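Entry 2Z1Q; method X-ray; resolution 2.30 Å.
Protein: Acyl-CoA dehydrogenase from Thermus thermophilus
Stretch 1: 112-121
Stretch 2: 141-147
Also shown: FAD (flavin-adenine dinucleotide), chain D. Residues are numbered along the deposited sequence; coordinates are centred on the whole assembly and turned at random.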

# COMPACT_ATOMS: atom_id res chain seq x y z
N ALA B 112 4.19 19.50 -13.80
CA ALA B 112 3.02 20.29 -14.12
C ALA B 112 3.40 21.40 -15.12
O ALA B 112 2.70 21.64 -16.09
CB ALA B 112 2.43 20.88 -12.85
N HIS B 113 4.52 22.05 -14.87
CA HIS B 113 4.99 23.11 -15.76
C HIS B 113 5.22 22.61 -17.22
O HIS B 113 4.53 23.06 -18.13
CB HIS B 113 6.27 23.69 -15.19
CG HIS B 113 6.86 24.79 -16.02
ND1 HIS B 113 6.27 26.03 -16.14
CD2 HIS B 113 8.00 24.84 -16.76
CE1 HIS B 113 7.02 26.79 -16.92
NE2 HIS B 113 8.07 26.09 -17.31
N THR B 114 6.15 21.68 -17.41
CA THR B 114 6.47 21.16 -18.76
C THR B 114 5.34 20.44 -19.50
O THR B 114 5.32 20.43 -20.75
CB THR B 114 7.70 20.20 -18.73
OG1 THR B 114 7.37 19.03 -17.98
CG2 THR B 114 8.90 20.88 -18.09
N SER B 115 4.40 19.84 -18.78
CA SER B 115 3.32 19.13 -19.46
C SER B 115 2.04 19.95 -19.55
O SER B 115 1.86 20.72 -20.50
CB SER B 115 3.06 17.78 -18.79
OG SER B 115 2.58 17.93 -17.46
N ILE B 116 1.15 19.81 -18.58
CA ILE B 116 -0.10 20.57 -18.62
C ILE B 116 0.08 22.08 -18.69
O ILE B 116 -0.77 22.79 -19.20
CB ILE B 116 -0.98 20.21 -17.42
CG1 ILE B 116 -0.16 20.33 -16.13
CG2 ILE B 116 -1.54 18.80 -17.61
CD1 ILE B 116 -0.94 19.98 -14.86
N GLY B 117 1.20 22.59 -18.18
CA GLY B 117 1.40 24.03 -18.20
C GLY B 117 1.87 24.63 -19.51
O GLY B 117 1.44 25.72 -19.89
N THR B 118 2.75 23.92 -20.21
CA THR B 118 3.29 24.42 -21.47
C THR B 118 2.60 23.85 -22.71
O THR B 118 2.27 24.59 -23.63
CB THR B 118 4.82 24.15 -21.56
OG1 THR B 118 5.49 24.74 -20.43
CG2 THR B 118 5.40 24.76 -22.83
N LEU B 119 2.39 22.53 -22.73
CA LEU B 119 1.78 21.86 -23.89
C LEU B 119 0.51 22.48 -24.46
O LEU B 119 0.31 22.48 -25.67
CB LEU B 119 1.51 20.38 -23.57
CG LEU B 119 2.59 19.40 -24.04
CD1 LEU B 119 3.96 19.93 -23.71
CD2 LEU B 119 2.38 18.04 -23.38
N PRO B 120 -0.38 22.99 -23.60
CA PRO B 120 -1.59 23.59 -24.16
C PRO B 120 -1.23 24.70 -25.15
O PRO B 120 -1.77 24.76 -26.26
CB PRO B 120 -2.33 24.08 -22.92
CG PRO B 120 -1.94 23.05 -21.89
CD PRO B 120 -0.46 22.92 -22.13
N LEU B 121 -0.30 25.57 -24.75
CA LEU B 121 0.14 26.66 -25.62
C LEU B 121 0.83 26.10 -26.87
O LEU B 121 0.62 26.59 -27.98
CB LEU B 121 1.08 27.60 -24.87
CG LEU B 121 0.45 28.84 -24.22
CD1 LEU B 121 1.37 29.42 -23.17
CD2 LEU B 121 0.15 29.87 -25.30
N GLU B 141 11.60 31.69 -16.67
CA GLU B 141 11.33 33.02 -16.15
C GLU B 141 9.88 33.03 -15.67
O GLU B 141 9.54 33.64 -14.66
CB GLU B 141 11.56 34.07 -17.25
CG GLU B 141 10.95 35.43 -16.93
CD GLU B 141 11.50 36.53 -17.81
OE1 GLU B 141 11.55 36.36 -19.04
OE2 GLU B 141 11.88 37.58 -17.25
N TRP B 142 9.04 32.30 -16.40
CA TRP B 142 7.63 32.20 -16.06
C TRP B 142 7.22 30.75 -15.80
O TRP B 142 7.52 29.86 -16.60
CB TRP B 142 6.81 32.82 -17.17
CG TRP B 142 6.59 34.28 -16.98
CD1 TRP B 142 7.40 35.16 -16.31
CD2 TRP B 142 5.47 35.04 -17.43
NE1 TRP B 142 6.84 36.41 -16.31
CE2 TRP B 142 5.66 36.37 -17.00
CE3 TRP B 142 4.32 34.71 -18.16
CZ2 TRP B 142 4.73 37.38 -17.27
CZ3 TRP B 142 3.40 35.71 -18.43
CH2 TRP B 142 3.61 37.03 -17.99
N ILE B 143 6.54 30.52 -14.68
CA ILE B 143 6.08 29.19 -14.31
C ILE B 143 4.62 29.05 -14.71
O ILE B 143 3.82 29.95 -14.48
CB ILE B 143 6.23 28.95 -12.79
CG1 ILE B 143 7.70 29.11 -12.40
CG2 ILE B 143 5.75 27.55 -12.41
CD1 ILE B 143 7.95 29.03 -10.92
N ALA B 144 4.25 27.92 -15.30
CA ALA B 144 2.88 27.74 -15.74
C ALA B 144 2.06 26.80 -14.84
O ALA B 144 2.62 25.94 -14.16
CB ALA B 144 2.85 27.27 -17.20
N ALA B 145 0.75 26.99 -14.84
CA ALA B 145 -0.17 26.17 -14.05
C ALA B 145 -1.35 25.77 -14.94
O ALA B 145 -1.68 26.47 -15.91
CB ALA B 145 -0.67 26.93 -12.83
N TYR B 146 -1.98 24.66 -14.60
CA TYR B 146 -3.10 24.11 -15.36
C TYR B 146 -4.31 24.02 -14.44
O TYR B 146 -4.27 23.34 -13.41
CB TYR B 146 -2.70 22.71 -15.82
CG TYR B 146 -3.62 22.05 -16.81
CD1 TYR B 146 -3.66 22.47 -18.13
CD2 TYR B 146 -4.39 20.95 -16.44
CE1 TYR B 146 -4.44 21.79 -19.08
CE2 TYR B 146 -5.16 20.27 -17.36
CZ TYR B 146 -5.19 20.69 -18.67
OH TYR B 146 -5.95 20.00 -19.58
N CYS B 147 -5.39 24.69 -14.81
CA CYS B 147 -6.58 24.72 -13.98
C CYS B 147 -7.80 24.10 -14.64
O CYS B 147 -8.58 24.77 -15.30
CB CYS B 147 -6.89 26.16 -13.56
SG CYS B 147 -5.74 26.77 -12.43
PA FAD D . -13.10 11.36 -7.02
O1A FAD D . -11.92 11.62 -6.25
O2A FAD D . -14.11 12.50 -7.52
O5B FAD D . -13.12 10.03 -7.85
C5B FAD D . -13.39 8.93 -6.98
C4B FAD D . -13.51 7.82 -8.00
O4B FAD D . -13.06 7.92 -9.29
C3B FAD D . -13.48 6.29 -7.55
O3B FAD D . -14.74 5.90 -7.00
C2B FAD D . -13.16 5.77 -9.01
O2B FAD D . -13.59 4.44 -9.31
C1B FAD D . -13.96 6.91 -9.59
N9A FAD D . -14.48 6.93 -10.92
C8A FAD D . -14.62 8.11 -11.60
N7A FAD D . -15.15 7.89 -12.75
C5A FAD D . -15.38 6.57 -12.89
C6A FAD D . -15.94 5.75 -13.92
N6A FAD D . -16.37 6.34 -15.09
N1A FAD D . -16.02 4.41 -13.71
C2A FAD D . -15.62 3.86 -12.57
N3A FAD D . -15.11 4.59 -11.60
C4A FAD D . -14.96 5.93 -11.69
N1 FAD D . -5.78 19.28 -11.32
C2 FAD D . -5.47 20.15 -12.31
O2 FAD D . -6.34 20.46 -13.10
N3 FAD D . -4.24 20.70 -12.45
C4 FAD D . -3.20 20.42 -11.59
O4 FAD D . -2.11 20.91 -11.71
C4X FAD D . -3.48 19.48 -10.47
N5 FAD D . -2.55 19.16 -9.54
C5X FAD D . -2.85 18.34 -8.51
C6 FAD D . -1.87 18.05 -7.48
C7 FAD D . -2.22 17.23 -6.40
C7M FAD D . -1.20 16.96 -5.31
C8 FAD D . -3.53 16.67 -6.30
C8M FAD D . -3.95 15.79 -5.15
C9 FAD D . -4.47 16.93 -7.28
C9A FAD D . -4.16 17.77 -8.39
N10 FAD D . -5.15 18.05 -9.36
C10 FAD D . -4.87 18.92 -10.40
C1' FAD D . -6.44 17.44 -9.15
C2' FAD D . -6.71 16.20 -10.00
O2' FAD D . -6.77 16.52 -11.39
C3' FAD D . -8.03 15.75 -9.45
O3' FAD D . -7.81 15.42 -8.04
C4' FAD D . -8.61 14.52 -10.08
O4' FAD D . -8.92 14.68 -11.47
C5' FAD D . -9.81 14.32 -9.23
O5' FAD D . -10.53 13.23 -9.52
P FAD D . -11.48 13.22 -8.23
O1P FAD D . -10.60 13.29 -7.03
O2P FAD D . -12.48 14.51 -8.24
O3P FAD D . -12.25 11.78 -8.35
O HOH W 1 -0.65 27.59 -18.36

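One direct hydrogen bond joins the helical stretch to the strand. A144 N donates to H113 ND1 at 2.9 Å, with an N-H...acceptor angle of 166°, so the bond is nearly straight. The donor lies at the edge of the imidazole ring, near its plane, where the lone pair of ND1 points. ND1 is therefore the acceptor and carries no proton in this bond. H113 NE2 is hydrogen-bonded elsewhere in the structure, so both ring nitrogens are satisfied. The CA-to-CB bond of H113 points sideways, but with chi1 at t the ring end comes nearer to the strand. The same ring makes a close contact with the backbone two residues before A144: H113 CE1 is 3.1 Å from W142 O.

A water adds a second polar link. It donates to G117 O at 3.2 Å and to A145 O at 2.9 Å. Two backbone carbonyls, one from each stretch, are bridged in this way.

The closest backbone approach is at a glycine. G117 CA and A144 CA are 4.7 Å apart, and A144 CB points toward the helix and packs 3.4 Å from G117 O. There is no room for a side chain at G117. An ideal CB there would lie 2.9 Å from A144 CB and 2.7 Å from H113 O, a clash with each. This tight spot falls in a wider pi-type turn at 113-117, where G117 N donates to A112 O at 2.7 Å. The helix and strand axes approach to 7.0 Å and cross at 46°.

Apolar packing centres on Y146, which has the largest area covered by the other stretch. Its CA-to-CB bond points toward the helix, and chi1 is t. I116 lies over one face of the ring. I116 CB is 3.6 Å from the ring centroid and 26° off the ring normal, which makes a CH-pi contact. The closest side-chain atoms of this pair are I116 CB and Y146 CG, at 3.3 Å. The backbone of I116 is also close, with I116 O 3.1 Å from Y146 CD1. P120 makes a looser contact, with P120 CG 4.0 Å from Y146 CE1.

The flavin meets both stretches. FAD N3 donates to Y146 O at 2.8 Å, with an N-H...acceptor angle of 134°, so this bond is more bent than the one at H113. I116 CD1 comes within 3.5 Å of FAD O4. The I116-Y146 pair thus packs together beside the cofactor.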